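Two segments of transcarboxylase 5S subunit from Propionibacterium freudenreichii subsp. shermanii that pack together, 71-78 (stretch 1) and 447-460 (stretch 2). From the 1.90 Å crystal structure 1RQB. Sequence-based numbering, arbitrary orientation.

Stretch 1 71-78: TYDSCIRF
Stretch 2 447-460: DEDVLTYALFPQVA

Residues 71-77 form a short helix that packs nearly at right angles to helix 447-455 of the same chain. The N-to-C directions of the two axes make an angle of 98° (signed crossing angle -98°), with a closest approach of 11.7 Å. This wide spacing leaves room for large side chains between the backbones. Phe456, at phi/psi -138/70, is the first residue to leave helical geometry; residues 457-459 return to helical phi/psi without the regular bonds, although Val459 N and Ala460 N bond to Phe456 O at 3.1 and 2.9 Å. The backbones converge along the contact: CA-CA distances fall from 8.7 Å for Tyr72 CA-Thr452 CA to 7.6 Å for Asp73 CA-Phe456 CA and 6.3 Å for Arg77 CA-Val459 CA. The contact buries 452 Å², both sides summed.

One hydrogen bond crosses the interface, joining Tyr72 OH to Thr452 OG1 at 2.7 Å; either hydroxyl could be the donor. Tyr72 (chi1 -161°, t; chi2 109°) points toward the second stretch and reaches Thr452 (chi1 m) with the end of its ring, so the threonine hydroxyl lies at the ring edge, near its plane.

Aromatic contacts extend from the same tyrosine. Leu455 (m, t) places CD1 over one face of the Tyr72 ring, 4.2 Å from the centroid and 21° off the normal, in a CH-pi contact. Phe456 (chi1 m, chi2 94°) meets Tyr72 rim to rim: the centroids are 5.8 Å apart, the planes inclined by 22°, and Tyr72 CD2 lies 3.5 Å from Phe456 CE1. Neither ring covers the other's face; Asp73 CA instead lies over one face of Phe456.

Aliphatic packing continues one helical turn beyond Tyr72. Ile76 (p, t) points toward the second stretch, bringing CD1 to 3.7 Å from Phe456 CB and CG1 to 3.7 Å from Val459 CG1. Val459 (chi1 t) also sets its CG1 3.5 Å from Ile76 O, so the isoleucine backbone contributes to the close fit.

The charged pair belongs to stretch 1. Asp73 (t, chi2 81°) and Arg77 (t, t, m, chi4 -87°), four residues apart, form a salt bridge, with Arg77 NE and NH2 each donating to Asp73 OD1 at 2.7 Å; the bond from Arg77 NE to Asp73 OD2, at 3.3 Å, is weak. The guanidinium also contributes to the packing: Val459 CG2 lies over one face, 3.4 Å from Arg77 NH1, while Asp73 OD1 approaches Phe456 CE2 to 3.5 Å.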

# COMPACT_ATOMS: atom_id res chain seq x y z
N THR A 71 -14.25 -17.60 -9.13
CA THR A 71 -15.25 -17.86 -8.09
C THR A 71 -16.18 -19.03 -8.44
O THR A 71 -16.68 -19.70 -7.54
CB THR A 71 -16.12 -16.63 -7.78
OG1 THR A 71 -16.90 -16.28 -8.93
CG2 THR A 71 -15.25 -15.45 -7.35
N TYR A 72 -16.43 -19.28 -9.73
CA TYR A 72 -17.31 -20.40 -10.09
C TYR A 72 -16.65 -21.69 -9.62
O TYR A 72 -17.25 -22.50 -8.90
CB TYR A 72 -17.51 -20.41 -11.61
CG TYR A 72 -18.73 -21.18 -12.10
CD1 TYR A 72 -19.83 -20.51 -12.62
CD2 TYR A 72 -18.74 -22.58 -12.10
CE1 TYR A 72 -20.92 -21.21 -13.15
CE2 TYR A 72 -19.83 -23.30 -12.63
CZ TYR A 72 -20.91 -22.60 -13.15
OH TYR A 72 -21.97 -23.27 -13.71
N ASP A 73 -15.40 -21.87 -10.00
CA ASP A 73 -14.62 -23.06 -9.60
C ASP A 73 -14.57 -23.18 -8.08
O ASP A 73 -14.79 -24.26 -7.53
CB ASP A 73 -13.19 -22.96 -10.14
CG ASP A 73 -12.29 -24.06 -9.59
OD1 ASP A 73 -12.35 -25.19 -10.12
OD2 ASP A 73 -11.55 -23.81 -8.62
N SER A 74 -14.27 -22.09 -7.38
CA SER A 74 -14.15 -22.15 -5.92
C SER A 74 -15.46 -22.58 -5.26
O SER A 74 -15.47 -23.35 -4.30
CB SER A 74 -13.74 -20.80 -5.35
OG SER A 74 -13.58 -20.90 -3.94
N CYS A 75 -16.57 -22.06 -5.76
CA CYS A 75 -17.88 -22.40 -5.18
C CYS A 75 -18.12 -23.91 -5.21
O CYS A 75 -18.46 -24.51 -4.19
CB CYS A 75 -19.01 -21.72 -5.97
SG CYS A 75 -19.30 -20.00 -5.51
N ILE A 76 -17.93 -24.54 -6.36
CA ILE A 76 -18.25 -25.97 -6.45
C ILE A 76 -17.09 -26.87 -6.00
O ILE A 76 -17.32 -28.02 -5.62
CB ILE A 76 -18.61 -26.38 -7.89
CG1 ILE A 76 -17.39 -26.22 -8.79
CG2 ILE A 76 -19.77 -25.52 -8.41
CD1 ILE A 76 -17.64 -26.63 -10.21
N ARG A 77 -15.86 -26.38 -6.01
CA ARG A 77 -14.75 -27.26 -5.66
C ARG A 77 -14.42 -27.22 -4.17
O ARG A 77 -14.07 -28.24 -3.59
CB ARG A 77 -13.51 -26.88 -6.49
CG ARG A 77 -12.33 -27.85 -6.37
CD ARG A 77 -11.09 -27.33 -7.10
NE ARG A 77 -11.28 -27.07 -8.53
CZ ARG A 77 -11.14 -27.99 -9.49
NH1 ARG A 77 -10.81 -29.23 -9.18
NH2 ARG A 77 -11.32 -27.65 -10.77
N PHE A 78 -14.57 -26.06 -3.53
CA PHE A 78 -14.17 -25.95 -2.12
C PHE A 78 -15.31 -25.55 -1.18
O PHE A 78 -15.28 -25.88 0.00
CB PHE A 78 -13.09 -24.88 -1.95
CG PHE A 78 -11.89 -25.07 -2.82
CD1 PHE A 78 -11.46 -24.04 -3.66
CD2 PHE A 78 -11.16 -26.25 -2.79
CE1 PHE A 78 -10.33 -24.19 -4.46
CE2 PHE A 78 -10.03 -26.42 -3.57
CZ PHE A 78 -9.61 -25.38 -4.41
N ASP A 447 -30.40 -25.83 -17.26
CA ASP A 447 -29.27 -25.55 -18.17
C ASP A 447 -28.08 -25.09 -17.32
O ASP A 447 -26.93 -25.31 -17.68
CB ASP A 447 -29.64 -24.46 -19.18
CG ASP A 447 -30.70 -24.90 -20.18
OD1 ASP A 447 -30.92 -26.12 -20.34
OD2 ASP A 447 -31.31 -24.03 -20.82
N GLU A 448 -28.37 -24.46 -16.19
CA GLU A 448 -27.30 -24.00 -15.29
C GLU A 448 -26.44 -25.19 -14.85
O GLU A 448 -25.21 -25.09 -14.81
CB GLU A 448 -27.87 -23.30 -14.05
CG GLU A 448 -28.46 -21.91 -14.27
CD GLU A 448 -29.91 -21.91 -14.74
OE1 GLU A 448 -30.54 -20.84 -14.66
OE2 GLU A 448 -30.41 -22.96 -15.20
N ASP A 449 -27.08 -26.31 -14.52
CA ASP A 449 -26.37 -27.51 -14.08
C ASP A 449 -25.61 -28.14 -15.26
O ASP A 449 -24.53 -28.69 -15.08
CB ASP A 449 -27.35 -28.52 -13.47
CG ASP A 449 -27.32 -28.52 -11.94
OD1 ASP A 449 -26.98 -27.48 -11.33
OD2 ASP A 449 -27.66 -29.57 -11.34
N VAL A 450 -26.18 -28.09 -16.46
CA VAL A 450 -25.47 -28.63 -17.63
C VAL A 450 -24.21 -27.79 -17.85
O VAL A 450 -23.14 -28.31 -18.18
CB VAL A 450 -26.36 -28.60 -18.91
CG1 VAL A 450 -25.56 -29.10 -20.12
CG2 VAL A 450 -27.59 -29.49 -18.70
N LEU A 451 -24.33 -26.48 -17.65
CA LEU A 451 -23.17 -25.59 -17.81
C LEU A 451 -22.11 -25.95 -16.76
O LEU A 451 -20.92 -26.01 -17.06
CB LEU A 451 -23.60 -24.12 -17.65
CG LEU A 451 -24.41 -23.61 -18.83
CD1 LEU A 451 -25.12 -22.32 -18.49
CD2 LEU A 451 -23.47 -23.41 -20.03
N THR A 452 -22.54 -26.22 -15.53
CA THR A 452 -21.57 -26.58 -14.50
C THR A 452 -20.80 -27.83 -14.93
O THR A 452 -19.59 -27.92 -14.77
CB THR A 452 -22.25 -26.83 -13.13
OG1 THR A 452 -22.80 -25.60 -12.66
CG2 THR A 452 -21.24 -27.34 -12.10
N TYR A 453 -21.52 -28.79 -15.51
CA TYR A 453 -20.88 -30.03 -15.97
C TYR A 453 -19.95 -29.75 -17.15
O TYR A 453 -18.85 -30.30 -17.24
CB TYR A 453 -21.94 -31.06 -16.39
CG TYR A 453 -21.34 -32.31 -16.96
CD1 TYR A 453 -20.67 -33.22 -16.14
CD2 TYR A 453 -21.38 -32.55 -18.34
CE1 TYR A 453 -20.05 -34.35 -16.68
CE2 TYR A 453 -20.76 -33.68 -18.89
CZ TYR A 453 -20.10 -34.57 -18.05
OH TYR A 453 -19.47 -35.67 -18.59
N ALA A 454 -20.38 -28.90 -18.08
CA ALA A 454 -19.55 -28.60 -19.25
C ALA A 454 -18.28 -27.86 -18.85
O ALA A 454 -17.21 -28.08 -19.42
CB ALA A 454 -20.36 -27.75 -20.25
N LEU A 455 -18.39 -26.99 -17.85
CA LEU A 455 -17.25 -26.17 -17.41
C LEU A 455 -16.29 -26.95 -16.50
O LEU A 455 -15.08 -26.76 -16.58
CB LEU A 455 -17.76 -24.93 -16.67
CG LEU A 455 -18.55 -23.93 -17.51
CD1 LEU A 455 -19.17 -22.86 -16.62
CD2 LEU A 455 -17.62 -23.30 -18.53
N PHE A 456 -16.83 -27.81 -15.64
CA PHE A 456 -15.99 -28.56 -14.68
C PHE A 456 -16.46 -30.01 -14.60
O PHE A 456 -16.99 -30.46 -13.59
CB PHE A 456 -16.07 -27.88 -13.30
CG PHE A 456 -15.58 -26.45 -13.31
CD1 PHE A 456 -16.47 -25.39 -13.48
CD2 PHE A 456 -14.22 -26.18 -13.22
CE1 PHE A 456 -16.01 -24.09 -13.59
CE2 PHE A 456 -13.74 -24.87 -13.33
CZ PHE A 456 -14.64 -23.82 -13.51
N PRO A 457 -16.22 -30.78 -15.67
CA PRO A 457 -16.62 -32.20 -15.75
C PRO A 457 -16.20 -33.10 -14.59
O PRO A 457 -16.94 -33.99 -14.19
CB PRO A 457 -15.96 -32.68 -17.05
CG PRO A 457 -15.70 -31.44 -17.82
CD PRO A 457 -15.36 -30.40 -16.80
N GLN A 458 -15.01 -32.84 -14.04
CA GLN A 458 -14.44 -33.68 -12.98
C GLN A 458 -14.94 -33.28 -11.58
O GLN A 458 -14.85 -34.07 -10.65
CB GLN A 458 -12.91 -33.58 -13.02
CG GLN A 458 -12.32 -33.84 -14.40
CD GLN A 458 -12.71 -35.18 -14.99
OE1 GLN A 458 -12.74 -35.35 -16.20
NE2 GLN A 458 -13.01 -36.14 -14.12
N VAL A 459 -15.45 -32.06 -11.43
CA VAL A 459 -15.93 -31.62 -10.11
C VAL A 459 -17.45 -31.74 -10.02
O VAL A 459 -18.00 -32.03 -8.96
CB VAL A 459 -15.54 -30.15 -9.84
CG1 VAL A 459 -16.06 -29.71 -8.47
CG2 VAL A 459 -14.03 -30.00 -9.91
N ALA A 460 -18.12 -31.53 -11.14
CA ALA A 460 -19.59 -31.56 -11.21
C ALA A 460 -20.17 -32.81 -10.52
O ALA A 460 -21.12 -32.70 -9.75
CB ALA A 460 -20.06 -31.49 -12.66